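Local structure of ubiquitin-like-specific protease 2 (Saccharomyces cerevisiae, 5LNB) at residues I53-T58 with M79-Y84; K110-I115 with R224-N229; I88-P91 with S96-K99. The protein removes the modifier SUMO from proteins as a cysteine protease of the peptidase C48 family, whose catalytic domain this chain contains. All coordinates share one frame; numbering follows the deposited sequence.

Contact 1. Residues I53-T58 with M79-Y84; sequences ILDFFT and MSSFFY
Asp55, on helix 51-67, holds Ser81 with its carboxylate at the turn that leads into helix 82-87. Each oxygen makes a direct hydrogen bond. Ser81 N donates to Asp55 OD1 at 2.8 Å, and the bond is fairly straight at 152°. Ser81 OG donates to Asp55 OD2 at 2.9 Å. Both donors come to the syn sides of the carboxylate, somewhat out of its plane. Ser81 N also makes a weak, longer bond to Asp55 OD2. The hydroxyl lies between the backbone N and the carbonyl carbon of its own residue (chi1 63°), which points it to the same side as the amide. One residue thus grips both ends of the carboxylate and limits its rotation. This clustering of donors probably favours the charged form of Asp55. Within the Ulp1-type catalytic domain, a helix carboxylate here takes both the backbone N and the hydroxyl of a serine just before the next helix.

A water adds a second bridge. It donates to Asp55 OD1 at 2.8 Å and to the backbone oxygen Met79 O, and it accepts from Thr58 OG1.

Capping is the third element. Ser80 OG accepts from Phe82 N at 3.2 Å, just ahead of helix 82-87. The same OG lies at the edge of the Phe82 ring, in its plane. That ring skirts the carboxylate: Phe82 CE1 lies 4.1 Å from Asp55 OD2, obliquely to the ring.

Ser81 OG has a further weak bond to Asp51 OD1, at the start of helix 51-67. Leu54 on that helix packs on Val219 and Ile220 of helix 215-228. On the other side of the contact, Phe83 meets Trp101 and Phe181 edge to face, and Met79 pairs through its backbone with Val114 of strand 112-119.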
ATOM      1  N   ILE A  53      -2.816  -3.406 -10.773  1.00 26.97           N
ATOM      2  CA  ILE A  53      -2.507  -1.985 -10.821  1.00 23.75           C
ATOM      3  C   ILE A  53      -2.108  -1.489  -9.440  1.00 18.67           C
ATOM      4  O   ILE A  53      -1.105  -0.787  -9.277  1.00 21.97           O
ATOM      5  CB  ILE A  53      -3.709  -1.198 -11.371  1.00 21.56           C
ATOM      6  CG1 ILE A  53      -3.956  -1.539 -12.849  1.00 23.78           C
ATOM      7  CG2 ILE A  53      -3.479   0.276 -11.177  1.00 19.56           C
ATOM      8  CD1 ILE A  53      -2.775  -1.250 -13.756  1.00 26.13           C
ATOM      9  N   LEU A  54      -2.884  -1.848  -8.427  1.00 17.46           N
ATOM     10  CA  LEU A  54      -2.611  -1.324  -7.096  1.00 25.97           C
ATOM     11  C   LEU A  54      -1.291  -1.859  -6.549  1.00 23.00           C
ATOM     12  O   LEU A  54      -0.484  -1.090  -6.014  1.00 20.89           O
ATOM     13  CB  LEU A  54      -3.765  -1.648  -6.154  1.00 26.11           C
ATOM     14  CG  LEU A  54      -3.603  -0.896  -4.837  1.00 21.64           C
ATOM     15  CD1 LEU A  54      -4.922  -0.312  -4.450  1.00 22.57           C
ATOM     16  CD2 LEU A  54      -3.053  -1.836  -3.751  1.00 21.79           C
ATOM     17  N   ASP A  55      -1.046  -3.171  -6.671  1.00 16.96           N
ATOM     18  CA  ASP A  55       0.213  -3.704  -6.140  1.00 17.08           C
ATOM     19  C   ASP A  55       1.411  -3.168  -6.920  1.00 22.80           C
ATOM     20  O   ASP A  55       2.467  -2.912  -6.335  1.00 24.84           O
ATOM     21  CB  ASP A  55       0.202  -5.241  -6.118  1.00 18.15           C
ATOM     22  CG  ASP A  55      -0.766  -5.810  -5.069  1.00 27.04           C
ATOM     23  OD1 ASP A  55      -0.896  -5.208  -3.997  1.00 24.32           O
ATOM     24  OD2 ASP A  55      -1.413  -6.845  -5.315  1.00 29.67           O
ATOM     25  N   PHE A  56       1.267  -2.962  -8.233  1.00 21.56           N
ATOM     26  CA  PHE A  56       2.366  -2.369  -8.981  1.00 18.11           C
ATOM     27  C   PHE A  56       2.704  -0.979  -8.460  1.00 21.48           C
ATOM     28  O   PHE A  56       3.874  -0.657  -8.223  1.00 22.59           O
ATOM     29  CB  PHE A  56       2.048  -2.292 -10.469  1.00 21.54           C
ATOM     30  CG  PHE A  56       3.083  -1.527 -11.239  1.00 24.40           C
ATOM     31  CD1 PHE A  56       4.304  -2.103 -11.532  1.00 23.73           C
ATOM     32  CD2 PHE A  56       2.857  -0.219 -11.631  1.00 23.32           C
ATOM     33  CE1 PHE A  56       5.268  -1.402 -12.235  1.00 24.81           C
ATOM     34  CE2 PHE A  56       3.824   0.484 -12.325  1.00 20.89           C
ATOM     35  CZ  PHE A  56       5.030  -0.111 -12.625  1.00 21.98           C
ATOM     36  N   PHE A  57       1.691  -0.131  -8.278  1.00 21.19           N
ATOM     37  CA  PHE A  57       1.970   1.258  -7.943  1.00 19.52           C
ATOM     38  C   PHE A  57       2.384   1.456  -6.490  1.00 23.14           C
ATOM     39  O   PHE A  57       3.198   2.342  -6.205  1.00 22.39           O
ATOM     40  CB  PHE A  57       0.763   2.122  -8.271  1.00 16.89           C
ATOM     41  CG  PHE A  57       0.787   2.660  -9.659  1.00 22.48           C
ATOM     42  CD1 PHE A  57       1.821   3.496 -10.067  1.00 22.48           C
ATOM     43  CD2 PHE A  57      -0.216   2.345 -10.562  1.00 18.40           C
ATOM     44  CE1 PHE A  57       1.857   4.014 -11.363  1.00 20.11           C
ATOM     45  CE2 PHE A  57      -0.192   2.872 -11.857  1.00 22.66           C
ATOM     46  CZ  PHE A  57       0.844   3.705 -12.251  1.00 20.51           C
ATOM     47  N   THR A  58       1.855   0.671  -5.550  1.00 15.70           N
ATOM     48  CA  THR A  58       2.378   0.777  -4.193  1.00 22.57           C
ATOM     49  C   THR A  58       3.860   0.427  -4.180  1.00 23.36           C
ATOM     50  O   THR A  58       4.674   1.142  -3.585  1.00 22.43           O
ATOM     51  CB  THR A  58       1.597  -0.126  -3.231  1.00 21.33           C
ATOM     52  OG1 THR A  58       1.752  -1.498  -3.617  1.00 22.16           O
ATOM     53  CG2 THR A  58       0.116   0.239  -3.229  1.00 19.10           C
ATOM     54  N   MET A  79       3.425  -5.478   1.855  1.00 26.18           N
ATOM     55  CA  MET A  79       2.636  -6.664   1.569  1.00 22.18           C
ATOM     56  C   MET A  79       1.863  -6.458   0.277  1.00 26.90           C
ATOM     57  O   MET A  79       1.344  -5.368   0.013  1.00 27.38           O
ATOM     58  CB  MET A  79       1.660  -6.945   2.708  1.00 21.60           C
ATOM     59  CG  MET A  79       2.319  -7.317   4.020  1.00 25.67           C
ATOM     60  SD  MET A  79       3.158  -8.893   3.876  1.00 24.60           S
ATOM     61  CE  MET A  79       3.424  -9.255   5.608  1.00 31.07           C
ATOM     62  N   SER A  80       1.788  -7.502  -0.537  1.00 23.23           N
ATOM     63  CA  SER A  80       0.841  -7.448  -1.638  1.00 23.77           C
ATOM     64  C   SER A  80      -0.586  -7.492  -1.091  1.00 24.83           C
ATOM     65  O   SER A  80      -0.834  -7.951   0.034  1.00 24.21           O
ATOM     66  CB  SER A  80       1.069  -8.603  -2.610  1.00 23.15           C
ATOM     67  OG  SER A  80       0.268  -9.715  -2.263  1.00 26.40           O
ATOM     68  N   SER A  81      -1.535  -7.003  -1.900  1.00 22.73           N
ATOM     69  CA  SER A  81      -2.931  -6.988  -1.471  1.00 20.02           C
ATOM     70  C   SER A  81      -3.456  -8.378  -1.133  1.00 22.97           C
ATOM     71  O   SER A  81      -4.402  -8.496  -0.349  1.00 24.69           O
ATOM     72  CB  SER A  81      -3.810  -6.367  -2.550  1.00 25.83           C
ATOM     73  OG  SER A  81      -3.777  -7.142  -3.730  1.00 26.42           O
ATOM     74  N   PHE A  82      -2.873  -9.433  -1.699  1.00 22.34           N
ATOM     75  CA  PHE A  82      -3.367 -10.773  -1.411  1.00 24.93           C
ATOM     76  C   PHE A  82      -3.023 -11.258  -0.010  1.00 22.25           C
ATOM     77  O   PHE A  82      -3.646 -12.221   0.445  1.00 22.52           O
ATOM     78  CB  PHE A  82      -2.846 -11.763  -2.452  1.00 31.09           C
ATOM     79  CG  PHE A  82      -3.378 -11.506  -3.829  1.00 35.96           C
ATOM     80  CD1 PHE A  82      -2.699 -10.671  -4.703  1.00 33.23           C
ATOM     81  CD2 PHE A  82      -4.576 -12.073  -4.242  1.00 39.50           C
ATOM     82  CE1 PHE A  82      -3.185 -10.429  -5.970  1.00 31.82           C
ATOM     83  CE2 PHE A  82      -5.071 -11.830  -5.513  1.00 36.93           C
ATOM     84  CZ  PHE A  82      -4.374 -11.007  -6.377  1.00 33.47           C
ATOM     85  N   PHE A  83      -2.094 -10.605   0.699  1.00 19.31           N
ATOM     86  CA  PHE A  83      -1.778 -11.027   2.061  1.00 19.98           C
ATOM     87  C   PHE A  83      -3.011 -10.978   2.963  1.00 24.78           C
ATOM     88  O   PHE A  83      -3.383 -11.982   3.590  1.00 22.89           O
ATOM     89  CB  PHE A  83      -0.653 -10.166   2.641  1.00 21.19           C
ATOM     90  CG  PHE A  83      -0.447 -10.362   4.119  1.00 19.71           C
ATOM     91  CD1 PHE A  83       0.241 -11.461   4.596  1.00 22.86           C
ATOM     92  CD2 PHE A  83      -0.956  -9.452   5.032  1.00 19.68           C
ATOM     93  CE1 PHE A  83       0.434 -11.641   5.960  1.00 29.36           C
ATOM     94  CE2 PHE A  83      -0.776  -9.633   6.398  1.00 19.23           C
ATOM     95  CZ  PHE A  83      -0.079 -10.725   6.859  1.00 24.02           C
ATOM     96  N   TYR A  84      -3.656  -9.809   3.061  1.00 21.49           N
ATOM     97  CA  TYR A  84      -4.791  -9.697   3.976  1.00 17.74           C
ATOM     98  C   TYR A  84      -5.884 -10.678   3.598  1.00 17.75           C
ATOM     99  O   TYR A  84      -6.461 -11.346   4.463  1.00 28.60           O
ATOM    100  CB  TYR A  84      -5.339  -8.269   3.995  1.00 16.19           C
ATOM    101  CG  TYR A  84      -6.492  -8.081   4.953  1.00 20.83           C
ATOM    102  CD1 TYR A  84      -7.807  -8.263   4.530  1.00 24.59           C
ATOM    103  CD2 TYR A  84      -6.272  -7.700   6.267  1.00 16.77           C
ATOM    104  CE1 TYR A  84      -8.869  -8.083   5.392  1.00 25.14           C
ATOM    105  CE2 TYR A  84      -7.322  -7.519   7.141  1.00 19.29           C
ATOM    106  CZ  TYR A  84      -8.618  -7.710   6.703  1.00 23.90           C
ATOM    107  OH  TYR A  84      -9.671  -7.538   7.568  1.00 24.61           O
TER
HETATM  108  O   HOH W   1       1.070  -4.005  -2.417  1.00 25.79           O

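Contact 2. Residues K110-I115 with R224-N229; sequences KKYVVI and RKFFEN
Tyr112 receives the edges of Phe226 and Phe227 on one face of its ring, and CB of Lys111 covers the opposite face. The three rings form an aromatic cluster between strand 112-119 and helix 215-228, part of the helix-against-sheet core of this clan CA protease domain. Both Tyr112 pairs are offset edge-to-face. The Phe226 ring stands at 79° to that of Tyr112, with centroids 5.5 Å apart. The Phe227 ring is turned by 87° at 5.8 Å. Tyr112 CD1 lies at the edge of Phe226, close to the ring plane, 3.7 Å from its CZ. Within the helix, Phe226 CD1 sits 3.5 Å above the centre of the Phe227 ring. Phe226 thus presents its rim to two neighbours, and each phenylalanine limits how the other can turn.

The strand and helix segments run almost antiparallel, at 171°, with axes 12.1 Å apart. Large rings span that gap. Tyr112 and Val114 point toward the helix, while Val113 between them points to the other side of the sheet. Ile234 of helix 230-238 touches both Tyr112 and Phe226. Ile62 of helix 51-67 touches Phe227 and Val114. All four touching residues are buried. Val114 CG2, anti to its own carbonyl carbon, reaches the edge of Phe227 near the ring plane, 3.7 Å from CZ.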
ATOM      1  N   LYS A 110      11.084  -3.601  10.872  1.00 20.16           N
ATOM      2  CA  LYS A 110      10.628  -2.567   9.958  1.00 20.72           C
ATOM      3  C   LYS A 110      10.029  -1.380  10.712  1.00 26.23           C
ATOM      4  O   LYS A 110       9.301  -1.546  11.694  1.00 28.72           O
ATOM      5  CB  LYS A 110       9.596  -3.148   8.988  1.00 21.46           C
ATOM      6  CG  LYS A 110      10.046  -4.441   8.315  1.00 22.40           C
ATOM      7  CD  LYS A 110      11.240  -4.182   7.418  1.00 25.32           C
ATOM      8  CE  LYS A 110      12.009  -5.459   7.130  1.00 27.88           C
ATOM      9  NZ  LYS A 110      13.160  -5.124   6.259  1.00 34.41           N
ATOM     10  N   LYS A 111      10.346  -0.176  10.239  1.00 27.50           N
ATOM     11  CA  LYS A 111       9.625   1.014  10.681  1.00 28.60           C
ATOM     12  C   LYS A 111       8.215   1.099  10.094  1.00 26.22           C
ATOM     13  O   LYS A 111       7.315   1.639  10.741  1.00 27.53           O
ATOM     14  CB  LYS A 111      10.403   2.270  10.297  1.00 33.45           C
ATOM     15  CG  LYS A 111      11.624   2.540  11.138  1.00 36.49           C
ATOM     16  CD  LYS A 111      12.209   3.907  10.789  1.00 43.42           C
ATOM     17  CE  LYS A 111      13.163   4.366  11.873  1.00 56.53           C
ATOM     18  NZ  LYS A 111      12.495   4.366  13.210  1.00 62.12           N
ATOM     19  N   TYR A 112       7.997   0.605   8.873  1.00 23.20           N
ATOM     20  CA  TYR A 112       6.700   0.724   8.197  1.00 19.29           C
ATOM     21  C   TYR A 112       6.370  -0.607   7.542  1.00 20.34           C
ATOM     22  O   TYR A 112       7.116  -1.077   6.681  1.00 25.23           O
ATOM     23  CB  TYR A 112       6.703   1.848   7.139  1.00 17.66           C
ATOM     24  CG  TYR A 112       7.463   3.081   7.581  1.00 18.97           C
ATOM     25  CD1 TYR A 112       6.937   3.949   8.534  1.00 20.20           C
ATOM     26  CD2 TYR A 112       8.724   3.357   7.067  1.00 19.97           C
ATOM     27  CE1 TYR A 112       7.660   5.069   8.963  1.00 23.57           C
ATOM     28  CE2 TYR A 112       9.444   4.467   7.478  1.00 21.91           C
ATOM     29  CZ  TYR A 112       8.914   5.313   8.427  1.00 24.18           C
ATOM     30  OH  TYR A 112       9.652   6.397   8.821  1.00 29.67           O
ATOM     31  N   VAL A 113       5.263  -1.220   7.942  1.00 17.44           N
ATOM     32  CA  VAL A 113       4.752  -2.410   7.270  1.00 16.60           C
ATOM     33  C   VAL A 113       3.437  -2.016   6.606  1.00 22.40           C
ATOM     34  O   VAL A 113       2.485  -1.613   7.290  1.00 21.95           O
ATOM     35  CB  VAL A 113       4.574  -3.591   8.233  1.00 15.30           C
ATOM     36  CG1 VAL A 113       4.088  -4.825   7.478  1.00 14.86           C
ATOM     37  CG2 VAL A 113       5.896  -3.894   8.958  1.00 20.88           C
ATOM     38  N   VAL A 114       3.396  -2.110   5.278  1.00 22.51           N
ATOM     39  CA  VAL A 114       2.314  -1.547   4.476  1.00 19.44           C
ATOM     40  C   VAL A 114       1.376  -2.670   4.064  1.00 17.16           C
ATOM     41  O   VAL A 114       1.797  -3.631   3.410  1.00 20.78           O
ATOM     42  CB  VAL A 114       2.855  -0.808   3.244  1.00 17.75           C
ATOM     43  CG1 VAL A 114       1.687  -0.210   2.423  1.00 20.91           C
ATOM     44  CG2 VAL A 114       3.850   0.285   3.668  1.00 16.38           C
ATOM     45  N   ILE A 115       0.103  -2.547   4.422  1.00 16.99           N
ATOM     46  CA  ILE A 115      -0.851  -3.604   4.093  1.00 19.65           C
ATOM     47  C   ILE A 115      -2.076  -3.024   3.399  1.00 21.06           C
ATOM     48  O   ILE A 115      -2.975  -2.497   4.072  1.00 20.37           O
ATOM     49  CB  ILE A 115      -1.260  -4.389   5.345  1.00 21.91           C
ATOM     50  CG1 ILE A 115      -0.020  -4.955   6.037  1.00 22.42           C
ATOM     51  CG2 ILE A 115      -2.246  -5.494   4.969  1.00 19.90           C
ATOM     52  CD1 ILE A 115      -0.330  -5.669   7.337  1.00 21.97           C
ATOM     53  N   ARG A 224       1.541   6.880  -1.599  1.00 18.82           N
ATOM     54  CA  ARG A 224       2.547   7.706  -2.250  1.00 18.70           C
ATOM     55  C   ARG A 224       2.873   8.935  -1.416  1.00 22.69           C
ATOM     56  O   ARG A 224       4.046   9.269  -1.217  1.00 27.40           O
ATOM     57  CB  ARG A 224       2.065   8.124  -3.636  1.00 20.27           C
ATOM     58  CG  ARG A 224       3.025   9.077  -4.324  1.00 21.52           C
ATOM     59  CD  ARG A 224       2.522   9.500  -5.692  1.00 21.36           C
ATOM     60  NE  ARG A 224       3.475  10.388  -6.339  1.00 29.80           N
ATOM     61  CZ  ARG A 224       3.236  11.046  -7.471  1.00 37.24           C
ATOM     62  NH1 ARG A 224       2.061  10.928  -8.076  1.00 41.66           N
ATOM     63  NH2 ARG A 224       4.170  11.830  -7.992  1.00 34.27           N
ATOM     64  N   LYS A 225       1.843   9.629  -0.924  1.00 19.34           N
ATOM     65  CA  LYS A 225       2.086  10.821  -0.117  1.00 22.48           C
ATOM     66  C   LYS A 225       2.831  10.467   1.165  1.00 22.37           C
ATOM     67  O   LYS A 225       3.772  11.161   1.560  1.00 24.99           O
ATOM     68  CB  LYS A 225       0.769  11.524   0.202  1.00 19.27           C
ATOM     69  CG  LYS A 225       0.910  12.721   1.134  1.00 23.51           C
ATOM     70  CD  LYS A 225       1.763  13.825   0.529  1.00 21.81           C
ATOM     71  CE  LYS A 225       1.225  14.250  -0.836  1.00 21.82           C
ATOM     72  NZ  LYS A 225       1.857  15.514  -1.325  1.00 27.61           N
ATOM     73  N   PHE A 226       2.420   9.387   1.832  1.00 18.58           N
ATOM     74  CA  PHE A 226       3.087   8.989   3.069  1.00 18.83           C
ATOM     75  C   PHE A 226       4.594   8.853   2.863  1.00 23.40           C
ATOM     76  O   PHE A 226       5.389   9.337   3.678  1.00 26.20           O
ATOM     77  CB  PHE A 226       2.487   7.676   3.586  1.00 17.70           C
ATOM     78  CG  PHE A 226       3.116   7.177   4.861  1.00 19.57           C
ATOM     79  CD1 PHE A 226       4.285   6.412   4.824  1.00 19.56           C
ATOM     80  CD2 PHE A 226       2.537   7.458   6.097  1.00 18.32           C
ATOM     81  CE1 PHE A 226       4.870   5.945   6.001  1.00 18.46           C
ATOM     82  CE2 PHE A 226       3.115   6.996   7.279  1.00 25.73           C
ATOM     83  CZ  PHE A 226       4.287   6.237   7.235  1.00 23.74           C
ATOM     84  N   PHE A 227       5.011   8.225   1.763  1.00 20.00           N
ATOM     85  CA  PHE A 227       6.423   7.927   1.557  1.00 20.23           C
ATOM     86  C   PHE A 227       7.192   9.037   0.853  1.00 23.72           C
ATOM     87  O   PHE A 227       8.400   8.903   0.655  1.00 28.39           O
ATOM     88  CB  PHE A 227       6.571   6.613   0.807  1.00 19.50           C
ATOM     89  CG  PHE A 227       6.364   5.423   1.686  1.00 20.87           C
ATOM     90  CD1 PHE A 227       7.383   4.977   2.515  1.00 19.12           C
ATOM     91  CD2 PHE A 227       5.140   4.774   1.720  1.00 20.19           C
ATOM     92  CE1 PHE A 227       7.188   3.893   3.346  1.00 18.81           C
ATOM     93  CE2 PHE A 227       4.942   3.690   2.542  1.00 19.02           C
ATOM     94  CZ  PHE A 227       5.963   3.249   3.364  1.00 18.87           C
ATOM     95  N   GLU A 228       6.545  10.146   0.511  1.00 22.07           N
ATOM     96  CA  GLU A 228       7.329  11.341   0.238  1.00 35.68           C
ATOM     97  C   GLU A 228       7.894  11.948   1.523  1.00 39.66           C
ATOM     98  O   GLU A 228       8.911  12.647   1.463  1.00 45.76           O
ATOM     99  CB  GLU A 228       6.485  12.355  -0.537  1.00 31.99           C
ATOM    100  CG  GLU A 228       6.040  11.797  -1.882  1.00 35.86           C
ATOM    101  CD  GLU A 228       5.118  12.723  -2.671  1.00 46.34           C
ATOM    102  OE1 GLU A 228       4.425  13.576  -2.058  1.00 45.34           O
ATOM    103  OE2 GLU A 228       5.091  12.584  -3.919  1.00 53.77           O
ATOM    104  N   ASN A 229       7.275  11.681   2.688  1.00 29.24           N
ATOM    105  CA  ASN A 229       7.795  12.134   3.979  1.00 25.18           C
ATOM    106  C   ASN A 229       7.042  11.436   5.111  1.00 27.56           C
ATOM    107  O   ASN A 229       6.035  11.957   5.612  1.00 24.90           O
ATOM    108  CB  ASN A 229       7.687  13.653   4.119  1.00 24.65           C
ATOM    109  CG  ASN A 229       8.411  14.180   5.355  1.00 31.38           C
ATOM    110  OD1 ASN A 229       8.550  13.475   6.354  1.00 33.07           O
ATOM    111  ND2 ASN A 229       8.862  15.427   5.293  1.00 28.20           N
TER

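Contact 3. Residues I88-P91 with S96-K99; sequences ISNP and SNVK
Asn97 turns its CG opposite its own carbonyl carbon (chi1 -66°), and this carries its amide from helix 94-98 across to the backbone of Asn90. Asn90 places its CG anti to the backbone N, which turns its own amide to the loop. There Asn90 OD1 accepts from Ala92 N, making an Asx turn. The CB of Asn90 lies beside the Asn97 amide.

One hydrogen bond joins the two segments. Asn97 ND2 donates to Asn90 O at 2.7 Å, with an N-H...O angle of 155°. The acceptor lies close to the plane of the Asn97 amide. On the other partner the match is poorer: ND2 sits above the carbonyl plane of Asn90, 41° out of it, and does not follow a lone pair. A second bond from ND2 goes to Leu87 O, at the end of helix 82-87. The amide nitrogen is thus held by two backbone oxygens three residues apart, which fixes the rotation of the group. The backbone Asn90 N is also near, 3.2 Å from Asn97 ND2, but both are donors and make no bond.

The rest is contact alongside. Asn97 OD1 comes to 3.5 Å from Asn90 CB. Ser89 OG stands 3.8 Å from Asn97 ND2, and its polar partner is Lys86 O. This is a compact loop closure at the surface, where a side-chain amide ties down the backbone between two short helices.

Next to Asn97, the buried Val98 packs on Phe83, Lys86 and Leu87 of helix 82-87 and on Phe181 of helix 172-190, where Ile88 also touches Pro177.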
ATOM      1  N   ILE A  88      -7.442 -13.696   6.278  1.00 24.59           N
ATOM      2  CA  ILE A  88      -8.812 -13.906   6.747  1.00 24.41           C
ATOM      3  C   ILE A  88      -9.532 -14.993   5.958  1.00 31.89           C
ATOM      4  O   ILE A  88     -10.745 -15.161   6.119  1.00 28.39           O
ATOM      5  CB  ILE A  88      -9.628 -12.602   6.693  1.00 25.34           C
ATOM      6  CG1 ILE A  88      -9.849 -12.180   5.234  1.00 26.81           C
ATOM      7  CG2 ILE A  88      -8.929 -11.496   7.462  1.00 27.18           C
ATOM      8  CD1 ILE A  88     -11.021 -11.225   5.020  1.00 28.47           C
ATOM      9  N   SER A  89      -8.827 -15.711   5.076  1.00 39.03           N
ATOM     10  CA  SER A  89      -9.510 -16.696   4.242  1.00 38.63           C
ATOM     11  C   SER A  89     -10.171 -17.773   5.088  1.00 40.28           C
ATOM     12  O   SER A  89     -11.243 -18.274   4.731  1.00 41.23           O
ATOM     13  CB  SER A  89      -8.532 -17.330   3.256  1.00 32.56           C
ATOM     14  OG  SER A  89      -7.593 -18.144   3.935  1.00 32.48           O
ATOM     15  N   ASN A  90      -9.548 -18.132   6.207  1.00 38.90           N
ATOM     16  CA  ASN A  90     -10.067 -19.126   7.142  1.00 41.96           C
ATOM     17  C   ASN A  90      -9.905 -18.560   8.549  1.00 42.78           C
ATOM     18  O   ASN A  90      -8.807 -18.644   9.133  1.00 34.32           O
ATOM     19  CB  ASN A  90      -9.327 -20.448   6.974  1.00 45.74           C
ATOM     20  CG  ASN A  90      -9.754 -21.495   7.980  1.00 56.47           C
ATOM     21  OD1 ASN A  90     -10.303 -21.182   9.040  1.00 59.39           O
ATOM     22  ND2 ASN A  90      -9.486 -22.756   7.659  1.00 61.15           N
ATOM     23  N   PRO A  91     -10.950 -17.962   9.123  1.00 54.89           N
ATOM     24  CA  PRO A  91     -10.811 -17.299  10.430  1.00 53.32           C
ATOM     25  C   PRO A  91     -10.692 -18.247  11.619  1.00 44.45           C
ATOM     26  O   PRO A  91     -10.577 -17.774  12.754  1.00 41.04           O
ATOM     27  CB  PRO A  91     -12.090 -16.450  10.525  1.00 58.38           C
ATOM     28  CG  PRO A  91     -13.064 -17.132   9.647  1.00 60.97           C
ATOM     29  CD  PRO A  91     -12.270 -17.710   8.513  1.00 59.36           C
ATOM     30  N   SER A  96      -2.054 -19.498  10.824  1.00 23.37           N
ATOM     31  CA  SER A  96      -1.800 -20.656   9.973  1.00 24.94           C
ATOM     32  C   SER A  96      -2.006 -20.337   8.500  1.00 28.42           C
ATOM     33  O   SER A  96      -1.362 -20.949   7.641  1.00 30.83           O
ATOM     34  CB  SER A  96      -2.707 -21.820  10.369  1.00 31.63           C
ATOM     35  OG  SER A  96      -2.356 -22.303  11.651  1.00 49.46           O
ATOM     36  N   ASN A  97      -2.910 -19.400   8.187  1.00 22.94           N
ATOM     37  CA  ASN A  97      -3.217 -19.100   6.793  1.00 23.41           C
ATOM     38  C   ASN A  97      -2.016 -18.499   6.073  1.00 23.55           C
ATOM     39  O   ASN A  97      -1.799 -18.775   4.889  1.00 23.83           O
ATOM     40  CB  ASN A  97      -4.417 -18.153   6.704  1.00 22.62           C
ATOM     41  CG  ASN A  97      -5.706 -18.790   7.187  1.00 31.91           C
ATOM     42  OD1 ASN A  97      -5.845 -20.009   7.169  1.00 34.29           O
ATOM     43  ND2 ASN A  97      -6.661 -17.963   7.614  1.00 27.27           N
ATOM     44  N   VAL A  98      -1.225 -17.679   6.768  1.00 22.07           N
ATOM     45  CA  VAL A  98      -0.136 -16.932   6.150  1.00 20.20           C
ATOM     46  C   VAL A  98       1.229 -17.337   6.697  1.00 25.03           C
ATOM     47  O   VAL A  98       2.215 -16.637   6.452  1.00 28.02           O
ATOM     48  CB  VAL A  98      -0.345 -15.414   6.297  1.00 21.97           C
ATOM     49  CG1 VAL A  98      -1.545 -14.960   5.489  1.00 23.48           C
ATOM     50  CG2 VAL A  98      -0.510 -15.027   7.769  1.00 19.21           C
ATOM     51  N   LYS A  99       1.326 -18.453   7.425  1.00 32.95           N
ATOM     52  CA  LYS A  99       2.617 -18.845   7.991  1.00 30.57           C
ATOM     53  C   LYS A  99       3.665 -19.049   6.902  1.00 32.53           C
ATOM     54  O   LYS A  99       4.791 -18.550   7.008  1.00 36.02           O
ATOM     55  CB  LYS A  99       2.477 -20.109   8.838  1.00 35.55           C
ATOM     56  CG  LYS A  99       3.788 -20.510   9.510  1.00 38.80           C
ATOM     57  CD  LYS A  99       3.568 -21.458  10.666  1.00 46.67           C
ATOM     58  CE  LYS A  99       4.899 -21.925  11.270  1.00 49.04           C
ATOM     59  NZ  LYS A  99       5.756 -20.777  11.708  1.00 47.30           N
TER

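The three contacts follow one another along the chain, and none nests in or crosses another. From the N terminus, contact 1 closes the excursion from helix 51-67 through strand 76-78 to the start of helix 82-87. Contact 3 comes next and closes the short loop between helices 82-87 and 94-98. Contact 2 spans much more sequence, joining strand 112-119 to helix 215-228. Strand 112-119 also borders contact 1, whose centre lies about 13 Å from that of contact 2. Contact 3 shares helix 82-87 with contact 1, since helix 94-98 packs against it. Contacts 2 and 3 do not meet, with nearest atoms about 9 Å apart.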